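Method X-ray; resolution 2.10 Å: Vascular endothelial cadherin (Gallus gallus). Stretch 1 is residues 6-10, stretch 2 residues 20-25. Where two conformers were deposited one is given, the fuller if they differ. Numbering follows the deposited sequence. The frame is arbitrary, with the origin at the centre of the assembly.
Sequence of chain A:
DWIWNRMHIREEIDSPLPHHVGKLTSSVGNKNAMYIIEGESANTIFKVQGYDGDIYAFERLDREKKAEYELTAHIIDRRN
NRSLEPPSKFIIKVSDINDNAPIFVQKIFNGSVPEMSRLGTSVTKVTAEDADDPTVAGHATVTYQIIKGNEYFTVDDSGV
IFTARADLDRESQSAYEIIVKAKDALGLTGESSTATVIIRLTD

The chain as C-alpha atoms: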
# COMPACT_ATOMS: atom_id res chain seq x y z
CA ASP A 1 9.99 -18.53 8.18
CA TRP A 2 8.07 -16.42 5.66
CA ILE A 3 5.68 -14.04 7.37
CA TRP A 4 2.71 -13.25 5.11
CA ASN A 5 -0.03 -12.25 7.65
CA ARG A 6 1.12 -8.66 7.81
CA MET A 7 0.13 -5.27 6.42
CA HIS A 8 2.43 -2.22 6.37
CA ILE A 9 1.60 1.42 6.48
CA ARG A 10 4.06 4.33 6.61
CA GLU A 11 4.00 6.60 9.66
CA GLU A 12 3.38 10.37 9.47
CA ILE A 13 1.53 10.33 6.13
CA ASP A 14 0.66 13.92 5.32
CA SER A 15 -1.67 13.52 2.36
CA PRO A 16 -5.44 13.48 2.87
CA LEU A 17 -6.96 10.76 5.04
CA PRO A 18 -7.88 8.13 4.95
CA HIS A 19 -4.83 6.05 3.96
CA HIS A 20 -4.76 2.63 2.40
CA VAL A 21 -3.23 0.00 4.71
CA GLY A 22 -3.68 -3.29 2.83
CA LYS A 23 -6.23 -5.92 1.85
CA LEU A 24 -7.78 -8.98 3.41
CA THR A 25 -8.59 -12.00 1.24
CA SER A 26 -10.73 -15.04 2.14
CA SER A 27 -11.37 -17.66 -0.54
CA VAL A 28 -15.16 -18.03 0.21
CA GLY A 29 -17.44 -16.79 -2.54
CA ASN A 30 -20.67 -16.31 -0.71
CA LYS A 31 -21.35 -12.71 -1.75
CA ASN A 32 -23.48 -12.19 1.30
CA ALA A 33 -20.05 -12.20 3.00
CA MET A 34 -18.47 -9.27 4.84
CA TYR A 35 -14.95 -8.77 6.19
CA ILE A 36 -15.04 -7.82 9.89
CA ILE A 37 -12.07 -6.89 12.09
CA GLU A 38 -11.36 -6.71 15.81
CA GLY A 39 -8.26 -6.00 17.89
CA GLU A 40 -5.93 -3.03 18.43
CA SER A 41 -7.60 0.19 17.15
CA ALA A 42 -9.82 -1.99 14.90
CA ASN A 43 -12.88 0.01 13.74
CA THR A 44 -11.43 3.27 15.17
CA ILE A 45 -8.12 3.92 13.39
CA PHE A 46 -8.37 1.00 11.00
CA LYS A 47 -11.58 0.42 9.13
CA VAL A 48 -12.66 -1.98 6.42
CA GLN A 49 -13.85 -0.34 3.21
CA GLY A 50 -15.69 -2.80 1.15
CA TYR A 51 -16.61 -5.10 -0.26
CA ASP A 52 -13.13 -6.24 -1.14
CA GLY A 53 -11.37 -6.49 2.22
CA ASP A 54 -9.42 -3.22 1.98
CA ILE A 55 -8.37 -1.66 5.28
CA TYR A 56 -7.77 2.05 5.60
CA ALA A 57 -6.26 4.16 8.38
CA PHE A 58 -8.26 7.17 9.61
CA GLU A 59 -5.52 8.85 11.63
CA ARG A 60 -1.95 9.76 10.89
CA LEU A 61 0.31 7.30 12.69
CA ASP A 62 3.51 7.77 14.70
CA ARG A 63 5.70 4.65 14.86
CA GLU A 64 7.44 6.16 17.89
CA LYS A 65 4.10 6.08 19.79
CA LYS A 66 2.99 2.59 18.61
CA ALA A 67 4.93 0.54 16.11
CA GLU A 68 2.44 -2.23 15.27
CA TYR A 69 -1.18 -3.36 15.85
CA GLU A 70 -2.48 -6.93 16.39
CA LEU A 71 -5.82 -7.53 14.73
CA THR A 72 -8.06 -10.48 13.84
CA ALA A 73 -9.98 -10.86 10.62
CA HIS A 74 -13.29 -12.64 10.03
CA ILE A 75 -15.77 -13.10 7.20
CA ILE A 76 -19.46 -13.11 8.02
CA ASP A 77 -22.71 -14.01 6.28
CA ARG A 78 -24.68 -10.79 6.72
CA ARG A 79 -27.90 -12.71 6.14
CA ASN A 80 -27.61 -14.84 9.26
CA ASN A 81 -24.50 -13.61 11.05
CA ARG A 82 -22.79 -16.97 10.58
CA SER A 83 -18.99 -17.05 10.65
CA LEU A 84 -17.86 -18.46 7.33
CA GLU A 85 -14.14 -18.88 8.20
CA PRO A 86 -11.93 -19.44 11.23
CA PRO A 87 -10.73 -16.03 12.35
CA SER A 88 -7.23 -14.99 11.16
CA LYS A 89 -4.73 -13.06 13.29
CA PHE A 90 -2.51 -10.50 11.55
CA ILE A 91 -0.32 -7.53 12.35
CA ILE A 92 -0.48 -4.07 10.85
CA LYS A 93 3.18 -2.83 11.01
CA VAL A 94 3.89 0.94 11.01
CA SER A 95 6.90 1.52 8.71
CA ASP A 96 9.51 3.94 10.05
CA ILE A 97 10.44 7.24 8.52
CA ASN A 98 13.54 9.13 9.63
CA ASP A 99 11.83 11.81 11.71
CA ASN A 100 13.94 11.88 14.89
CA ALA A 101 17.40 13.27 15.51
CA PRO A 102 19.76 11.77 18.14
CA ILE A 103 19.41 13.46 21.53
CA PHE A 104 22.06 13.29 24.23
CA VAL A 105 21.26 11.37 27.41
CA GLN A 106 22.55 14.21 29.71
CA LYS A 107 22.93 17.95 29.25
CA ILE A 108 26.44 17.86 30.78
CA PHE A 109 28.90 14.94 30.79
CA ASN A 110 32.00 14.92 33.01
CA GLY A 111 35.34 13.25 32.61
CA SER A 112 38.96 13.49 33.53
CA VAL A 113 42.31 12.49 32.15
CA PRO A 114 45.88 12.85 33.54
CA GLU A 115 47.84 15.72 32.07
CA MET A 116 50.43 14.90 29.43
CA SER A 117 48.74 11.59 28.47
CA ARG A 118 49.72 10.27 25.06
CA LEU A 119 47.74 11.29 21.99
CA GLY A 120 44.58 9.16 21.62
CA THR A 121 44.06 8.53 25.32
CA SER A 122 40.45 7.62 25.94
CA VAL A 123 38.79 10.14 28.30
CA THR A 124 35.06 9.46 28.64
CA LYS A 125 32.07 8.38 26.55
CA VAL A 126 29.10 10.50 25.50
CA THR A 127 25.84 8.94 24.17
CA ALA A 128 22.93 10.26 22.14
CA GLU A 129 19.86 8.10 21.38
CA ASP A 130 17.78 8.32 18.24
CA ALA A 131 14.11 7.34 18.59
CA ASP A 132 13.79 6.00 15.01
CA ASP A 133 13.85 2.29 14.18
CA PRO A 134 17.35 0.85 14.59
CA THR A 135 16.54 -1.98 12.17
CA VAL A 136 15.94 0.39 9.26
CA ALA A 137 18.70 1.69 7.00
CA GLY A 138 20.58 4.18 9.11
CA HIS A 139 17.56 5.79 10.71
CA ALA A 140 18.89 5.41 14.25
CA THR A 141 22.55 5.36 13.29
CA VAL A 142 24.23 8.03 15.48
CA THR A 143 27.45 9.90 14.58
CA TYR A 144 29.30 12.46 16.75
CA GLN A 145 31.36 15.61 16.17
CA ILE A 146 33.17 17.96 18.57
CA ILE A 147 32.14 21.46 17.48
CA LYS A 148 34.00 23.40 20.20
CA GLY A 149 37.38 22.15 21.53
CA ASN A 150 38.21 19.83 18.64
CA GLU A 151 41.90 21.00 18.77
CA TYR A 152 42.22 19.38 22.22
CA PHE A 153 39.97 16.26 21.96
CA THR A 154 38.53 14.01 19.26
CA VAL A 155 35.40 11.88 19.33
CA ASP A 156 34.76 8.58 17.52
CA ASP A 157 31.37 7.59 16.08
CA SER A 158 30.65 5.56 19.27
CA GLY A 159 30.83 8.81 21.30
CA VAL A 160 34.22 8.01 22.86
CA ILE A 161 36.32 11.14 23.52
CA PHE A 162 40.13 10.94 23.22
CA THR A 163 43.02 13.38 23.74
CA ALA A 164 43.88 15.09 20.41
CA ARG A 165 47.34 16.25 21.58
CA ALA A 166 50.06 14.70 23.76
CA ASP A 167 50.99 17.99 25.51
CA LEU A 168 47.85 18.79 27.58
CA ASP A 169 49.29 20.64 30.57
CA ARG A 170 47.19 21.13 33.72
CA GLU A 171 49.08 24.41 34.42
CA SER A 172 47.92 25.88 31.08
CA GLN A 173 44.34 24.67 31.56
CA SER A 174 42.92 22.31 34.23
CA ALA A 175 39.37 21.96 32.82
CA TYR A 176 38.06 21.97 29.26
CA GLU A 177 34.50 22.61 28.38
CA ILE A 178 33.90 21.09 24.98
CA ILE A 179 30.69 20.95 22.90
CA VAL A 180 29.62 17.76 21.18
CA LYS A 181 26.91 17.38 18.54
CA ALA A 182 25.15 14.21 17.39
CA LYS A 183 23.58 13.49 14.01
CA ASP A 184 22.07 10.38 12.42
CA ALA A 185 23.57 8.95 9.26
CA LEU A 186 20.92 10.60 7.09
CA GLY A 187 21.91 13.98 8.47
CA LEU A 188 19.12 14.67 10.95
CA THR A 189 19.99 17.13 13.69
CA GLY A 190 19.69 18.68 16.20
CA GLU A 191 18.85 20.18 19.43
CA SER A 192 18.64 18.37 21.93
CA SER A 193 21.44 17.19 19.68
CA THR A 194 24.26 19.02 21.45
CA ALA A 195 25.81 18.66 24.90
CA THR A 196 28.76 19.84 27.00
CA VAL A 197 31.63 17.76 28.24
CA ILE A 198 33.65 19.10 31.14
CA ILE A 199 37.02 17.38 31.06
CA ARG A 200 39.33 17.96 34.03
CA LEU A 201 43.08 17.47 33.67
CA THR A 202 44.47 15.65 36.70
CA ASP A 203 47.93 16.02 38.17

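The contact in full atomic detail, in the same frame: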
# COMPACT_ATOMS: atom_id res chain seq x y z
N ARG A 6 0.64 -9.96 7.43
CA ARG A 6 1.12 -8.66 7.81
C ARG A 6 0.61 -7.63 6.79
O ARG A 6 0.48 -7.94 5.60
CB ARG A 6 2.65 -8.62 7.72
CG ARG A 6 3.41 -9.45 8.72
CD ARG A 6 3.47 -8.77 10.10
NE ARG A 6 4.17 -9.59 11.09
CZ ARG A 6 3.64 -10.63 11.75
NH1 ARG A 6 2.38 -11.02 11.53
NH2 ARG A 6 4.39 -11.29 12.64
N MET A 7 0.35 -6.43 7.28
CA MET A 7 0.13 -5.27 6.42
C MET A 7 1.11 -4.21 6.92
O MET A 7 1.56 -4.26 8.06
CB MET A 7 -1.31 -4.75 6.55
CG MET A 7 -2.38 -5.77 6.15
SD MET A 7 -4.00 -5.05 6.10
CE MET A 7 -4.97 -6.51 5.74
N HIS A 8 1.45 -3.26 6.05
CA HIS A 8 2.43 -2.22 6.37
C HIS A 8 1.86 -0.93 5.91
O HIS A 8 1.32 -0.82 4.82
CB HIS A 8 3.80 -2.46 5.68
CG HIS A 8 4.37 -3.80 5.97
ND1 HIS A 8 3.99 -4.93 5.27
CD2 HIS A 8 5.22 -4.21 6.94
CE1 HIS A 8 4.60 -5.99 5.79
NE2 HIS A 8 5.35 -5.57 6.80
N ILE A 9 1.98 0.05 6.79
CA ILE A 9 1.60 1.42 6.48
C ILE A 9 2.65 2.38 7.06
O ILE A 9 3.10 2.23 8.18
CB ILE A 9 0.17 1.78 6.98
CG1 ILE A 9 -0.13 3.27 6.74
CG2 ILE A 9 -0.04 1.35 8.45
CD1 ILE A 9 -1.59 3.67 6.85
N ARG A 10 3.06 3.34 6.24
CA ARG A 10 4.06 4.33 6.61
C ARG A 10 3.55 5.26 7.69
O ARG A 10 2.39 5.67 7.67
CB ARG A 10 4.43 5.11 5.34
CG ARG A 10 5.84 5.70 5.36
CD ARG A 10 6.22 6.37 4.02
NE ARG A 10 5.55 7.65 3.78
CZ ARG A 10 4.60 7.89 2.87
NH1 ARG A 10 4.15 6.92 2.06
NH2 ARG A 10 4.08 9.12 2.76
N HIS A 20 -4.61 4.04 2.67
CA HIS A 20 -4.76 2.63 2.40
C HIS A 20 -3.68 1.85 3.13
O HIS A 20 -2.48 2.17 3.02
CB HIS A 20 -4.67 2.34 0.91
CG HIS A 20 -4.94 0.90 0.57
ND1 HIS A 20 -6.19 0.33 0.68
CD2 HIS A 20 -4.12 -0.09 0.15
CE1 HIS A 20 -6.14 -0.94 0.30
NE2 HIS A 20 -4.90 -1.22 -0.02
N VAL A 21 -4.12 0.85 3.90
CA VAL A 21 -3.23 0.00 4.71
C VAL A 21 -2.89 -1.29 3.96
O VAL A 21 -1.74 -1.67 3.88
CB VAL A 21 -3.86 -0.34 6.09
CG1 VAL A 21 -2.97 -1.38 6.87
CG2 VAL A 21 -4.05 0.95 6.92
N GLY A 22 -3.90 -1.99 3.46
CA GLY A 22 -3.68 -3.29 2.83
C GLY A 22 -5.01 -3.96 2.55
O GLY A 22 -6.06 -3.32 2.64
N LYS A 23 -4.98 -5.26 2.24
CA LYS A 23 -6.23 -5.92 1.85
C LYS A 23 -6.33 -7.31 2.40
O LYS A 23 -5.40 -8.09 2.29
CB LYS A 23 -6.40 -5.90 0.31
CG LYS A 23 -7.76 -6.40 -0.19
CD LYS A 23 -7.70 -6.77 -1.67
CE LYS A 23 -8.94 -7.59 -2.12
NZ LYS A 23 -9.29 -8.90 -1.38
N LEU A 24 -7.48 -7.63 2.98
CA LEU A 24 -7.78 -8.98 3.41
C LEU A 24 -8.30 -9.80 2.25
O LEU A 24 -9.02 -9.27 1.42
CB LEU A 24 -8.86 -8.96 4.50
CG LEU A 24 -8.48 -8.29 5.84
CD1 LEU A 24 -9.76 -8.19 6.69
CD2 LEU A 24 -7.40 -9.15 6.52
N THR A 25 -7.97 -11.09 2.21
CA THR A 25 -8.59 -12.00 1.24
C THR A 25 -8.95 -13.35 1.87
O THR A 25 -8.09 -14.05 2.35
CB THR A 25 -7.69 -12.25 -0.00
OG1 THR A 25 -7.31 -11.00 -0.60
CG2 THR A 25 -8.43 -13.10 -1.07
O HOH W 1 0.10 -3.86 3.29
O HOH W 2 0.01 1.06 3.03

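Contact between residues 6-10 and 20-25 of vascular endothelial cadherin. Strand 6-10 and strand 20-23 run nearly antiparallel, at 165° between their N-to-C directions, with a closest axial approach of 5.7 Å. No direct hydrogen bond joins them; the direct contacts include side-chain packing, and water links the backbones.

Apolar packing centres on Met7, Val21 and Ile9. Met7 and Ile9, alternate residues of their strand, both direct their CA-to-CB bonds toward the other stretch, whereas that of His8 between them points away. Val21 packs against both: its CG1 lies 3.8 Å from Met7 CB, and its CG2 lies 3.7 Å from Ile9 CD1. Met7, with chi1 m and chi2 and chi3 both t, reaches along the second stretch in an extended form. Its SD lies 3.7 Å from Gly22 CA, and its CE lies 3.7 Å from both Lys23 C and Leu24 CD2. Leu24 starts sideways, but the end of its side chain comes nearer and supplies that methyl contact beyond the strand.

The absence of a side chain at Gly22 makes room for the methionine sulfur. An ideal CB there would point toward the first stretch and sit 2.8 Å from Met7 SD, a clash.

Between the backbones, His8 O and Val21 O approach to 3.3 Å, but both are acceptors and cannot bond to each other. Water 1 bridges the strands instead, accepting from His8 N at 3.1 Å and donating to Val21 O at 2.9 Å. Water 2 lies 2.9 Å from His8 O and 2.7 Å from His20 O, within hydrogen-bonding geometry of both carbonyls.

Within the second stretch, Lys23 CA-to-CB points away from the first strand, and its ammonium reaches forward to the next two residues, Lys23 NZ donating to Leu24 O at 2.8 Å and to Thr25 OG1 at 3.0 Å.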